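Local coordinates for SAG family member (Sag19) (Eimeria tenella, PDB 6ZZB), which is of unknown function but is a surface antigen of the parasite, related to the CAP proteins and held together by three disulfides, at residues Lys49-Leu54 with Leu72-Asp77; Glu79-Leu84 with Ser94-Lys99; Ile87-Pro92 with Lys122-Val127; Lys99-Leu104 with Ala194-Cys199. One frame throughout, in Å; residues are numbered along the deposited sequence.

Contact 1: Lys49-Leu54 with Leu72-Asp77; sequences KTEDCL and LAKAED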
# COMPACT_ATOMS: atom_id res chain seq x y z
N LYS A 49 1.63 6.81 -10.39
CA LYS A 49 0.18 6.92 -10.22
C LYS A 49 -0.19 7.84 -9.06
O LYS A 49 -1.37 7.89 -8.69
CB LYS A 49 -0.43 5.54 -9.97
CG LYS A 49 -0.31 4.54 -11.10
CD LYS A 49 -0.93 5.00 -12.38
CE LYS A 49 -1.14 3.85 -13.37
NZ LYS A 49 -1.65 4.35 -14.67
N THR A 50 0.73 8.62 -8.50
CA THR A 50 0.44 9.40 -7.30
C THR A 50 -0.68 10.39 -7.58
O THR A 50 -1.63 10.49 -6.80
CB THR A 50 1.66 10.12 -6.77
OG1 THR A 50 2.70 9.13 -6.65
CG2 THR A 50 1.37 10.84 -5.48
N GLU A 51 -0.62 11.11 -8.69
CA GLU A 51 -1.70 12.08 -8.99
C GLU A 51 -3.03 11.38 -9.25
O GLU A 51 -4.08 12.02 -9.11
CB GLU A 51 -1.32 12.95 -10.19
CG GLU A 51 -0.18 13.90 -9.94
CD GLU A 51 1.22 13.33 -10.05
OE1 GLU A 51 1.36 12.17 -10.49
OE2 GLU A 51 2.15 14.05 -9.68
N ASP A 52 -3.02 10.15 -9.74
CA ASP A 52 -4.27 9.41 -10.00
C ASP A 52 -4.89 8.92 -8.69
O ASP A 52 -6.10 8.61 -8.71
CB ASP A 52 -4.01 8.23 -10.93
CG ASP A 52 -5.28 7.78 -11.62
OD1 ASP A 52 -5.96 8.66 -12.20
OD2 ASP A 52 -5.64 6.59 -11.50
N CYS A 53 -4.11 8.78 -7.64
CA CYS A 53 -4.55 8.12 -6.38
C CYS A 53 -4.72 9.11 -5.23
O CYS A 53 -5.39 8.75 -4.24
CB CYS A 53 -3.52 7.07 -5.97
SG CYS A 53 -3.33 5.70 -7.15
N LEU A 54 -4.11 10.31 -5.26
CA LEU A 54 -4.02 11.14 -4.03
C LEU A 54 -5.42 11.66 -3.66
O LEU A 54 -5.67 11.75 -2.46
CB LEU A 54 -3.02 12.27 -4.28
CG LEU A 54 -2.46 13.00 -3.06
CD1 LEU A 54 -1.95 12.05 -2.00
CD2 LEU A 54 -1.35 13.94 -3.51
N LEU A 72 -2.26 13.99 2.80
CA LEU A 72 -0.93 13.59 2.31
C LEU A 72 -0.57 14.41 1.08
O LEU A 72 -1.45 14.73 0.28
CB LEU A 72 -0.95 12.11 1.94
CG LEU A 72 -1.44 11.15 3.03
CD1 LEU A 72 -1.28 9.72 2.52
CD2 LEU A 72 -0.64 11.34 4.29
N ALA A 73 0.72 14.64 0.97
CA ALA A 73 1.33 15.23 -0.23
C ALA A 73 2.03 14.14 -1.03
O ALA A 73 2.29 13.05 -0.50
CB ALA A 73 2.31 16.30 0.16
N LYS A 74 2.38 14.45 -2.25
CA LYS A 74 3.22 13.57 -3.07
C LYS A 74 4.60 13.42 -2.45
O LYS A 74 5.26 14.44 -2.07
CB LYS A 74 3.34 14.14 -4.47
CG LYS A 74 4.32 13.43 -5.38
CD LYS A 74 4.15 13.91 -6.79
CE LYS A 74 5.02 13.16 -7.77
NZ LYS A 74 4.89 13.79 -9.11
N ALA A 75 5.11 12.20 -2.36
CA ALA A 75 6.51 11.91 -2.05
C ALA A 75 7.26 11.78 -3.38
O ALA A 75 6.76 11.12 -4.30
CB ALA A 75 6.64 10.63 -1.24
N GLU A 76 8.42 12.40 -3.48
CA GLU A 76 9.27 12.25 -4.67
C GLU A 76 10.13 11.00 -4.53
O GLU A 76 10.32 10.49 -3.44
CB GLU A 76 10.14 13.50 -4.89
CG GLU A 76 9.32 14.76 -4.98
CD GLU A 76 8.50 14.88 -6.24
OE1 GLU A 76 8.76 14.14 -7.23
OE2 GLU A 76 7.57 15.71 -6.25
N ASP A 77 10.62 10.52 -5.66
CA ASP A 77 11.47 9.32 -5.68
C ASP A 77 12.60 9.43 -4.67
O ASP A 77 12.86 8.46 -3.99
CB ASP A 77 12.03 9.04 -7.07
CG ASP A 77 11.02 8.52 -8.06
OD1 ASP A 77 9.99 8.04 -7.63
OD2 ASP A 77 11.31 8.54 -9.27
O HOH W 1 5.56 9.97 -6.52
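Glu51 and Lys74 meet in a salt bridge, Lys74 NZ standing 2.8 Å from Glu51 OE2 and reached by the syn lone pair of that oxygen. The lysine gets there as an extended chain, its CG anti to the backbone N (chi1 173°), whereas the glutamate chain is bent, with chi2 of 82° turning CD back. Beneath the charged pair, Thr50 CG2 packs 3.9 Å from Lys74 CG, the two side chains crossing at about a right angle, so the lysine stem is used as an apolar surface before its ammonium is used as a charge. Farther along the helix Leu54 takes over: CD1 rests 3.6 Å from Leu72 O and 4.1 Å from Leu72 CB, while CD2 lies 4.0 Å from Lys74 N, which sets the isobutyl group against the strand backbone.

The fold behind this is a mixed sheet flanked by helices, consistent with the relation to CAP proteins. Lys49 is the N-cap, directly before helix 50-61, which lies beside the short strand 73-74; that strand pairs in parallel with strand 190-196. The central strand also receives the helix: Thr50 OG1 is hydrogen-bonded to Cys193 N, and a water 3.0 Å from Thr50 OG1 donates to Ala75 O at 2.8 Å, bridging the two segments. Lys74 NZ has a second acidic partner in Glu48, whose carboxylate lies close to that of Glu51; the shared ammonium probably eases their repulsion. Within the same helix, about one turn on from Thr50, Cys53 is joined to Cys138 at the start of helix 138-155.

Contact 2: Glu79-Leu84 with Ser94-Lys99; sequences EVTESL and SPTAPK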
# COMPACT_ATOMS: atom_id res chain seq x y z
N GLU A 79 12.84 10.91 -1.90
CA GLU A 79 12.29 10.76 -0.54
C GLU A 79 11.97 9.30 -0.26
O GLU A 79 12.27 8.82 0.82
CB GLU A 79 11.05 11.63 -0.40
CG GLU A 79 11.33 13.11 -0.45
CD GLU A 79 10.06 13.91 -0.29
OE1 GLU A 79 9.17 13.83 -1.15
OE2 GLU A 79 10.00 14.68 0.68
N VAL A 80 11.37 8.63 -1.24
CA VAL A 80 11.06 7.19 -1.07
C VAL A 80 12.36 6.41 -0.89
O VAL A 80 12.46 5.60 0.03
CB VAL A 80 10.25 6.68 -2.27
CG1 VAL A 80 10.10 5.18 -2.22
CG2 VAL A 80 8.91 7.38 -2.34
N THR A 81 13.37 6.67 -1.73
CA THR A 81 14.65 5.94 -1.62
C THR A 81 15.26 6.15 -0.24
O THR A 81 15.74 5.22 0.40
CB THR A 81 15.61 6.37 -2.72
OG1 THR A 81 15.03 6.05 -4.00
CG2 THR A 81 16.97 5.74 -2.53
N GLU A 82 15.26 7.39 0.24
CA GLU A 82 15.90 7.68 1.54
C GLU A 82 15.10 7.11 2.72
O GLU A 82 15.68 6.59 3.68
CB GLU A 82 16.03 9.21 1.64
CG GLU A 82 17.07 9.66 2.61
CD GLU A 82 18.48 9.20 2.24
OE1 GLU A 82 19.13 8.80 3.10
OE2 GLU A 82 18.86 9.20 1.05
N SER A 83 13.77 7.17 2.64
CA SER A 83 12.90 6.55 3.67
C SER A 83 13.18 5.05 3.76
O SER A 83 13.36 4.50 4.85
CB SER A 83 11.47 6.84 3.36
OG SER A 83 10.62 6.18 4.28
N LEU A 84 13.27 4.40 2.59
CA LEU A 84 13.57 2.95 2.56
C LEU A 84 14.97 2.67 3.10
O LEU A 84 15.14 1.71 3.84
CB LEU A 84 13.38 2.47 1.12
CG LEU A 84 11.91 2.30 0.72
CD1 LEU A 84 11.80 2.13 -0.77
CD2 LEU A 84 11.27 1.12 1.45
N SER A 94 18.39 1.92 -5.50
CA SER A 94 17.68 3.21 -5.42
C SER A 94 16.18 2.96 -5.53
O SER A 94 15.52 3.42 -6.46
CB SER A 94 18.14 4.15 -6.50
OG SER A 94 19.51 4.47 -6.28
N PRO A 95 15.60 2.23 -4.57
CA PRO A 95 14.21 1.77 -4.72
C PRO A 95 13.20 2.92 -4.71
O PRO A 95 13.35 3.89 -3.95
CB PRO A 95 14.00 0.82 -3.54
CG PRO A 95 15.01 1.34 -2.51
CD PRO A 95 16.21 1.73 -3.35
N THR A 96 12.20 2.78 -5.54
CA THR A 96 11.11 3.75 -5.73
C THR A 96 9.81 2.97 -5.86
O THR A 96 9.86 1.74 -6.04
CB THR A 96 11.34 4.59 -6.98
OG1 THR A 96 11.32 3.65 -8.06
CG2 THR A 96 12.64 5.37 -6.98
N ALA A 97 8.67 3.64 -5.81
CA ALA A 97 7.39 2.93 -5.97
C ALA A 97 7.34 2.20 -7.30
O ALA A 97 6.92 1.03 -7.32
CB ALA A 97 6.24 3.86 -5.74
N PRO A 98 7.73 2.78 -8.45
CA PRO A 98 7.69 2.01 -9.69
C PRO A 98 8.55 0.75 -9.64
O PRO A 98 8.13 -0.30 -10.09
CB PRO A 98 8.20 3.00 -10.75
CG PRO A 98 7.86 4.35 -10.18
CD PRO A 98 8.03 4.21 -8.68
N LYS A 99 9.75 0.86 -9.09
CA LYS A 99 10.66 -0.30 -9.05
C LYS A 99 10.09 -1.37 -8.14
O LYS A 99 10.26 -2.57 -8.42
CB LYS A 99 12.05 0.08 -8.59
CG LYS A 99 12.74 1.04 -9.54
CD LYS A 99 14.03 1.57 -8.95
CE LYS A 99 14.79 2.45 -9.91
NZ LYS A 99 16.06 2.90 -9.29
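Thr81 carries its OG1 anti to the carbonyl carbon and beside the backbone N (chi1 -62°), a setting that aims the hydroxyl from the flank of its helix at Pro95. Val80, one residue earlier, has CG1 anti to the backbone N (chi1 172°), and this branch is the one that meets the incoming loop. The resulting hydrogen bond, Thr81 OG1 to Pro95 O, is short at 2.7 Å, with the donor above the carbonyl plane by 45°. Asp77 O is a second partner of the same hydroxyl, one helical turn back, so a single proton may be shared between two carbonyls. Thr81 CA comes to 3.4 Å from Pro95 O as well, a weak CA-H...O contact to the same oxygen.

Two helices are thus brought side by side over one face of the mixed sheet, helix 77-86 and the start of helix 97-105. Thr96 is the N-cap of the second helix; its OG1 accepts a weak, long bond from Lys99 N (3.4 Å), and Pro98 occupies the first turn. The extended Lys99 side chain runs back along the loop, NZ donating to Ser94 O at 2.9 Å and also reaching Ala93 O, which fixes the loop that presents Pro95.

The apolar half of the contact belongs to Leu84 and Val80. The Leu84 side chain and the Pro95 ring run antiparallel past one another, Leu84 CD1 lying 3.7 Å from Pro95 CG, while Val80 CG1 lies 3.9 Å from Thr96 CA. Beyond them, Tyr209 of strand 203-211 touches both Val80 and Leu84.

Contact 3: Ile87-Pro92 with Lys122-Val127; sequences IKIEEP and KYPGLV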
# COMPACT_ATOMS: atom_id res chain seq x y z
N ILE A 87 15.19 2.25 6.80
CA ILE A 87 14.68 0.98 7.37
C ILE A 87 15.44 -0.17 6.70
O ILE A 87 14.88 -1.29 6.70
CB ILE A 87 13.14 0.84 7.29
CG1 ILE A 87 12.62 0.94 5.85
CG2 ILE A 87 12.50 1.86 8.20
CD1 ILE A 87 11.18 0.51 5.67
N LYS A 88 16.60 0.12 6.12
CA LYS A 88 17.57 -0.91 5.67
C LYS A 88 17.02 -1.65 4.46
O LYS A 88 17.32 -2.85 4.28
CB LYS A 88 17.87 -1.86 6.84
CG LYS A 88 18.51 -1.20 8.06
CD LYS A 88 19.79 -0.44 7.75
CE LYS A 88 21.04 -1.27 7.93
NZ LYS A 88 22.26 -0.44 7.88
N ILE A 89 16.29 -0.97 3.60
CA ILE A 89 15.82 -1.53 2.29
C ILE A 89 16.51 -0.77 1.17
O ILE A 89 16.25 0.43 1.00
CB ILE A 89 14.28 -1.49 2.19
CG1 ILE A 89 13.65 -2.35 3.28
CG2 ILE A 89 13.82 -1.90 0.80
CD1 ILE A 89 12.15 -2.25 3.40
N GLU A 90 17.42 -1.44 0.45
CA GLU A 90 18.25 -0.79 -0.58
C GLU A 90 18.26 -1.60 -1.87
O GLU A 90 18.99 -1.24 -2.80
CB GLU A 90 19.67 -0.59 -0.05
CG GLU A 90 19.70 0.34 1.14
CD GLU A 90 21.06 0.97 1.42
OE1 GLU A 90 21.75 0.45 2.31
OE2 GLU A 90 21.40 2.00 0.76
N GLU A 91 17.36 -2.57 -1.99
CA GLU A 91 17.16 -3.32 -3.25
C GLU A 91 15.68 -3.37 -3.55
O GLU A 91 14.89 -3.51 -2.64
CB GLU A 91 17.68 -4.75 -3.09
CG GLU A 91 19.19 -4.85 -3.00
CD GLU A 91 19.95 -4.58 -4.29
OE1 GLU A 91 21.19 -4.89 -4.29
OE2 GLU A 91 19.39 -4.08 -5.25
N PRO A 92 15.26 -3.20 -4.81
CA PRO A 92 16.13 -2.94 -5.94
C PRO A 92 16.86 -1.59 -5.83
O PRO A 92 16.38 -0.73 -5.11
CB PRO A 92 15.16 -2.89 -7.13
CG PRO A 92 13.85 -2.49 -6.52
CD PRO A 92 13.83 -3.14 -5.16
N LYS A 122 7.68 -7.26 2.96
CA LYS A 122 9.05 -6.73 2.84
C LYS A 122 9.00 -5.22 2.61
O LYS A 122 9.70 -4.48 3.33
CB LYS A 122 9.83 -7.40 1.71
CG LYS A 122 11.19 -6.80 1.45
CD LYS A 122 11.99 -7.64 0.50
CE LYS A 122 13.38 -7.14 0.29
NZ LYS A 122 14.14 -8.22 -0.39
N TYR A 123 8.27 -4.76 1.61
CA TYR A 123 8.19 -3.34 1.20
C TYR A 123 6.95 -2.77 1.86
O TYR A 123 5.85 -3.14 1.47
CB TYR A 123 8.15 -3.20 -0.32
CG TYR A 123 9.38 -3.76 -0.97
CD1 TYR A 123 10.55 -3.03 -1.01
CD2 TYR A 123 9.37 -5.00 -1.58
CE1 TYR A 123 11.70 -3.52 -1.60
CE2 TYR A 123 10.51 -5.53 -2.16
CZ TYR A 123 11.66 -4.77 -2.19
OH TYR A 123 12.79 -5.30 -2.74
N PRO A 124 7.08 -1.94 2.92
CA PRO A 124 5.91 -1.45 3.63
C PRO A 124 5.14 -0.46 2.78
O PRO A 124 5.73 0.49 2.25
CB PRO A 124 6.47 -0.79 4.88
CG PRO A 124 7.89 -0.49 4.58
CD PRO A 124 8.34 -1.44 3.50
N GLY A 125 3.87 -0.71 2.57
CA GLY A 125 2.99 0.20 1.87
C GLY A 125 1.70 -0.47 1.52
O GLY A 125 1.43 -1.60 1.98
N LEU A 126 0.89 0.22 0.75
CA LEU A 126 -0.35 -0.32 0.16
C LEU A 126 0.00 -1.18 -1.05
O LEU A 126 0.81 -0.77 -1.89
CB LEU A 126 -1.30 0.83 -0.19
CG LEU A 126 -2.55 0.47 -0.98
CD1 LEU A 126 -3.67 1.44 -0.62
CD2 LEU A 126 -2.26 0.46 -2.48
N VAL A 127 -0.60 -2.36 -1.11
CA VAL A 127 -0.37 -3.31 -2.21
C VAL A 127 -1.72 -3.76 -2.74
O VAL A 127 -2.49 -4.34 -1.97
CB VAL A 127 0.46 -4.51 -1.75
CG1 VAL A 127 0.71 -5.50 -2.87
CG2 VAL A 127 1.75 -4.06 -1.13
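Ile87 and Ile89 flank the C-prime residue of a Schellman motif, the turn that closes helix 77-86, and both reach from it to the loop leading into strand 126-131. Lys88, with positive phi, makes the turn, its N bonded to Lys85 O and Ile89 N to Leu84 O. The turn directs the chain toward the loop ahead of that strand. Ile87 meets Pro124 tip to tip, CD1 to CG at 3.6 Å. Ile89 divides its two branches: CD1 presses to within 3.3 Å of Lys122 O and also touches Pro124 CD, whereas CG2, anti to the backbone N, lies 3.6 Å from Tyr123 CE1 and obliquely to the ring.

Tyr123 is gripped at its far end by the loop. One ring face carries the stem of Lys122, CG sitting 3.9 Å above the plane toward the rim; Ile100 and Thr103 of helix 97-105 and Phe207 of strand 203-211 touch the side chain too. At the ring edge, near its plane, stands Glu91 O. The peptide between Glu91 and Pro92 is cis, yet the carbonyl oxygen and the proline CD lie on the same side of the C-N bond, where both can meet the phenol. Pro92 CD packs 3.4 Å from Tyr123 OH, and that hydroxyl donates to Glu91 O at 2.8 Å, from 37° above the carbonyl plane.

Contact 4: Lys99-Leu104 with Ala194-Cys199; sequences KIAVTL and AATKDC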
# COMPACT_ATOMS: atom_id res chain seq x y z
N LYS A 99 9.75 0.86 -9.09
CA LYS A 99 10.66 -0.30 -9.05
C LYS A 99 10.09 -1.37 -8.14
O LYS A 99 10.26 -2.57 -8.42
CB LYS A 99 12.05 0.08 -8.59
CG LYS A 99 12.74 1.04 -9.54
CD LYS A 99 14.03 1.57 -8.95
CE LYS A 99 14.79 2.45 -9.91
NZ LYS A 99 16.06 2.90 -9.29
N ILE A 100 9.45 -1.00 -7.05
CA ILE A 100 8.85 -1.99 -6.12
C ILE A 100 7.63 -2.61 -6.79
O ILE A 100 7.46 -3.85 -6.67
CB ILE A 100 8.54 -1.35 -4.77
CG1 ILE A 100 9.85 -1.04 -4.04
CG2 ILE A 100 7.63 -2.24 -3.94
CD1 ILE A 100 9.70 -0.09 -2.86
N ALA A 101 6.79 -1.85 -7.48
CA ALA A 101 5.63 -2.46 -8.17
C ALA A 101 6.12 -3.56 -9.12
O ALA A 101 5.53 -4.66 -9.17
CB ALA A 101 4.83 -1.40 -8.89
N VAL A 102 7.17 -3.26 -9.87
CA VAL A 102 7.77 -4.25 -10.82
C VAL A 102 8.31 -5.44 -10.02
O VAL A 102 8.07 -6.60 -10.40
CB VAL A 102 8.84 -3.58 -11.69
CG1 VAL A 102 9.67 -4.63 -12.44
CG2 VAL A 102 8.20 -2.56 -12.63
N THR A 103 9.05 -5.20 -8.96
CA THR A 103 9.60 -6.28 -8.12
C THR A 103 8.48 -7.21 -7.67
O THR A 103 8.66 -8.45 -7.63
CB THR A 103 10.39 -5.73 -6.92
OG1 THR A 103 11.48 -4.97 -7.45
CG2 THR A 103 10.88 -6.82 -5.99
N LEU A 104 7.35 -6.67 -7.23
CA LEU A 104 6.21 -7.43 -6.70
C LEU A 104 5.47 -8.18 -7.82
O LEU A 104 4.98 -9.29 -7.54
CB LEU A 104 5.25 -6.49 -5.97
CG LEU A 104 5.81 -5.87 -4.68
CD1 LEU A 104 4.85 -4.85 -4.14
CD2 LEU A 104 6.08 -6.92 -3.62
N ALA A 194 2.63 3.76 -7.67
CA ALA A 194 2.98 3.33 -9.02
C ALA A 194 2.32 2.01 -9.30
O ALA A 194 2.02 1.24 -8.35
CB ALA A 194 4.47 3.23 -9.18
N ALA A 195 2.08 1.70 -10.56
CA ALA A 195 1.47 0.41 -10.92
C ALA A 195 2.14 -0.13 -12.16
O ALA A 195 2.46 0.66 -13.08
CB ALA A 195 0.00 0.54 -11.16
N THR A 196 2.33 -1.43 -12.21
CA THR A 196 2.71 -2.03 -13.50
C THR A 196 1.57 -1.86 -14.50
O THR A 196 0.40 -1.82 -14.12
CB THR A 196 3.12 -3.49 -13.33
OG1 THR A 196 2.03 -4.27 -12.88
CG2 THR A 196 4.30 -3.64 -12.40
N LYS A 197 1.94 -1.73 -15.78
CA LYS A 197 0.96 -1.32 -16.80
C LYS A 197 0.83 -2.34 -17.92
O LYS A 197 -0.14 -2.22 -18.67
CB LYS A 197 1.33 0.05 -17.38
CG LYS A 197 2.64 0.11 -18.15
CD LYS A 197 2.97 1.48 -18.72
CE LYS A 197 4.42 1.56 -19.15
NZ LYS A 197 4.78 2.92 -19.60
N ASP A 198 1.73 -3.31 -18.04
CA ASP A 198 1.84 -4.07 -19.31
C ASP A 198 2.00 -5.57 -19.07
O ASP A 198 2.31 -6.29 -20.04
CB ASP A 198 2.96 -3.49 -20.16
CG ASP A 198 4.34 -3.61 -19.56
OD1 ASP A 198 4.42 -4.00 -18.36
OD2 ASP A 198 5.32 -3.30 -20.26
N CYS A 199 1.74 -6.09 -17.87
CA CYS A 199 1.70 -7.56 -17.68
C CYS A 199 0.82 -8.20 -18.77
O CYS A 199 -0.31 -7.73 -19.02
CB CYS A 199 1.14 -7.93 -16.31
SG CYS A 199 2.28 -7.49 -14.97
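Ala101 and Thr196 carry most of this contact, in which helix 97-105 lies over the C-terminal end of strand 190-196 on one face of the mixed sheet, as in the α-β-α sandwich of CAP proteins. The short helical and strand axes come within 7.1 Å and run at 35° to one another, a close approach made possible by small side chains on both elements. Ala101 points its CB at the strand, where it rests 3.9 Å from Ala194 O and 4.3 Å from Ala195 CA, so a lone methyl is set against bare backbone. Ala194, too, turns its CB toward the helix, against Ala97 and Pro98 in the first turn, while Ala195 sends its methyl to the other face of the sheet.

Thr196 then takes up where the alanines stop. Its OG1 lies between the backbone N and the carbonyl carbon (chi1 64°) and is hydrogen-bonded to Asp204 OD1 and Val205 N of the neighbouring strand 203-211, which leaves CG2, anti to the carbonyl carbon, to face the helix. That methyl sits 3.6 Å from Ala101 O and 4.1 Å from Val102 CG2, the threonine and valine side chains crossing at a slant. The threonine is therefore split, polar toward the neighbouring strand and apolar toward the helix.

After Thr196 the chain leaves the strand for Cys199, which is joined to Cys112 in the region following the helix. Within the helix, Lys99 O takes two donors from opposite faces of its plane: Thr103 N, and Thr103 OG1 at 2.9 Å.

Contacts 2 and 4 are the buried pair and contacts 1 and 3 the partly exposed ones, and their chemistry follows. Contact 4 relies on methyls and backbone alone, contact 2 on apolar packing plus one hydroxyl-carbonyl bond; contact 1 adds a salt bridge and a water, contact 3 a tyrosine hydrogen bond at a loop. Contacts 2 and 4 share Lys99 and use helix 97-105, which contact 3 also touches through Tyr123 and Pro92. Contacts 2 and 3 are closest, their centres about 8 Å apart, joined by the end of helix 77-86. Contact 1 uses helix 50-61, yet touches contacts 2 and 4, and its strand 73-74 neighbours strand 190-196 of contact 4 in the sheet.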